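Local coordinates for protein 6-phosphogluconate dehydrogenase, NAD-binding (Mycolicibacterium smegmatis MC2 155, PDB 6SMT) that reduces imines with S-enantioselectivity, using NADPH as the bound dinucleotide cofactor, at residues L179-L182 with F183-V187. Sequence-based numbering, arbitrary orientation. Where two conformers were deposited one is given.
Sequences LLDL and FWTSV. With 2EH ((2S)-2-ethylhexan-1-ol), chain N.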
loop_
_atom_site.group_PDB
_atom_site.type_symbol
_atom_site.label_atom_id
_atom_site.label_comp_id
_atom_site.label_asym_id
_atom_site.label_seq_id
_atom_site.Cartn_x
_atom_site.Cartn_y
_atom_site.Cartn_z
ATOM N N LEU B 179 1.680 9.647 6.785
ATOM C CA LEU B 179 2.465 8.463 6.459
ATOM C C LEU B 179 1.823 7.231 7.084
ATOM O O LEU B 179 1.772 6.124 6.462
ATOM C CB LEU B 179 3.887 8.646 6.943
ATOM C CG LEU B 179 4.640 9.790 6.234
ATOM C CD1 LEU B 179 5.913 10.070 7.024
ATOM C CD2 LEU B 179 4.967 9.436 4.797
ATOM N N LEU B 180 1.288 7.315 8.295
ATOM C CA LEU B 180 0.610 6.147 8.873
ATOM C C LEU B 180 -0.698 5.869 8.176
ATOM O O LEU B 180 -1.161 4.716 8.168
ATOM C CB LEU B 180 0.324 6.474 10.332
ATOM C CG LEU B 180 1.550 6.496 11.228
ATOM C CD1 LEU B 180 1.119 6.865 12.657
ATOM C CD2 LEU B 180 2.339 5.210 11.253
ATOM N N ASP B 181 -1.390 6.869 7.696
ATOM C CA ASP B 181 -2.588 6.698 6.861
ATOM C C ASP B 181 -2.230 5.796 5.669
ATOM O O ASP B 181 -2.886 4.764 5.444
ATOM C CB ASP B 181 -3.081 8.063 6.459
ATOM C CG ASP B 181 -4.174 8.156 5.494
ATOM O OD1 ASP B 181 -4.786 7.098 5.180
ATOM O OD2 ASP B 181 -4.446 9.287 5.071
ATOM N N LEU B 182 -1.201 6.181 4.940
ATOM C CA LEU B 182 -0.728 5.327 3.805
ATOM C C LEU B 182 -0.428 3.928 4.305
ATOM O O LEU B 182 -0.845 2.929 3.682
ATOM C CB LEU B 182 0.464 6.007 3.179
ATOM C CG LEU B 182 1.240 5.165 2.187
ATOM C CD1 LEU B 182 0.351 4.778 1.029
ATOM C CD2 LEU B 182 2.505 5.825 1.761
ATOM N N PHE B 183 0.370 3.832 5.351
ATOM C CA PHE B 183 0.847 2.546 5.838
ATOM C C PHE B 183 -0.309 1.625 6.237
ATOM O O PHE B 183 -0.430 0.476 5.770
ATOM C CB PHE B 183 1.778 2.738 7.006
ATOM C CG PHE B 183 2.215 1.428 7.613
ATOM C CD1 PHE B 183 3.093 0.588 6.966
ATOM C CD2 PHE B 183 1.667 0.983 8.809
ATOM C CE1 PHE B 183 3.422 -0.651 7.506
ATOM C CE2 PHE B 183 2.011 -0.230 9.372
ATOM C CZ PHE B 183 2.895 -1.050 8.715
ATOM N N TRP B 184 -1.170 2.091 7.176
ATOM C CA TRP B 184 -2.215 1.187 7.703
ATOM C C TRP B 184 -3.243 0.880 6.634
ATOM O O TRP B 184 -3.839 -0.224 6.693
ATOM C CB TRP B 184 -2.837 1.784 8.969
ATOM C CG TRP B 184 -1.923 1.716 10.155
ATOM C CD1 TRP B 184 -1.365 2.780 10.835
ATOM C CD2 TRP B 184 -1.366 0.528 10.758
ATOM N NE1 TRP B 184 -0.523 2.311 11.803
ATOM C CE2 TRP B 184 -0.544 0.947 11.830
ATOM C CE3 TRP B 184 -1.568 -0.851 10.536
ATOM C CZ2 TRP B 184 0.154 0.046 12.621
ATOM C CZ3 TRP B 184 -0.846 -1.724 11.330
ATOM C CH2 TRP B 184 -0.032 -1.291 12.378
ATOM N N THR B 185 -3.562 1.835 5.748
ATOM C CA THR B 185 -4.503 1.546 4.670
ATOM C C THR B 185 -3.946 0.397 3.844
ATOM O O THR B 185 -4.660 -0.532 3.474
ATOM C CB THR B 185 -4.820 2.781 3.874
ATOM O OG1 THR B 185 -5.348 3.813 4.750
ATOM C CG2 THR B 185 -5.846 2.493 2.813
ATOM N N SER B 186 -2.642 0.482 3.541
ATOM C CA SER B 186 -1.961 -0.567 2.749
ATOM C C SER B 186 -2.017 -1.901 3.486
ATOM O O SER B 186 -2.306 -2.952 2.861
ATOM C CB SER B 186 -0.538 -0.118 2.445
ATOM O OG SER B 186 -0.517 1.082 1.659
ATOM N N VAL B 187 -1.730 -1.925 4.783
ATOM C CA VAL B 187 -1.802 -3.138 5.614
ATOM C C VAL B 187 -3.225 -3.676 5.582
ATOM O O VAL B 187 -3.411 -4.904 5.491
ATOM C CB VAL B 187 -1.360 -2.864 7.056
ATOM C CG1 VAL B 187 -1.737 -3.988 8.023
ATOM C CG2 VAL B 187 0.116 -2.614 7.017
HETATM C C7 2EH N . 3.697 1.792 12.368
HETATM C C8 2EH N . 5.829 1.965 11.052
HETATM C C9 2EH N . 5.328 3.109 10.188
HETATM C C12 2EH N . 4.287 -1.295 12.290
HETATM C C7A 2EH N . 4.726 1.042 11.523
HETATM O O7C 2EH N . 3.867 1.852 13.785
HETATM C CBA 2EH N . 5.286 -0.224 12.116
HETATM C CCA 2EH N . 4.834 -2.665 12.245
HETATM C CCB 2EH N . 3.715 -3.649 11.920
HETATM O O HOH W 1 -6.923 6.073 3.999
#
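Two turns of the interdomain helix 171-199 form one wall of the pocket that holds (2S)-2-ethylhexan-1-ol beside NADPH, through Leu180, Phe183 and Trp184. The helix runs from the Rossmann domain into the helical C-terminal part, where the second subunit packs against it. Spacings of three and four residues bring these apolar side chains together, suited to an aliphatic guest. The Phe183 ring lays one face against the alcohol, CE2 lying 3.7 Å from its C7A, while Leu180 reaches the ethyl branch with CD2, 3.8 Å from C9. Trp184 meets the ligand obliquely, CZ2 lying 4.0 Å from C7. With CG beside the backbone N (chi1 -73°), the CD1 edge of its five-membered ring faces back up the helix, and CD1 packs 4.1 Å from Leu180 CB; Phe183 CE2 sits over the centre of one indole face.

Away from the pocket, Asp181, Thr185 and Ser186 bring buried polar groups toward the second subunit, where small hydroxyl residues can bond to their own helix. Thr185 OG1 donates to Asp181 O at 2.7 Å, joining Thr185 N from the opposite face of that carbonyl. Ser186 OG likewise joins its amide at Leu182 O, less certainly, since two conformers were modelled. Asp181 OD2 is hydrogen-bonded to His192 ND1 of the second subunit, and a water 2.6 Å from Asp181 OD1 donates to it and to Thr185 OG1 at 2.9 Å.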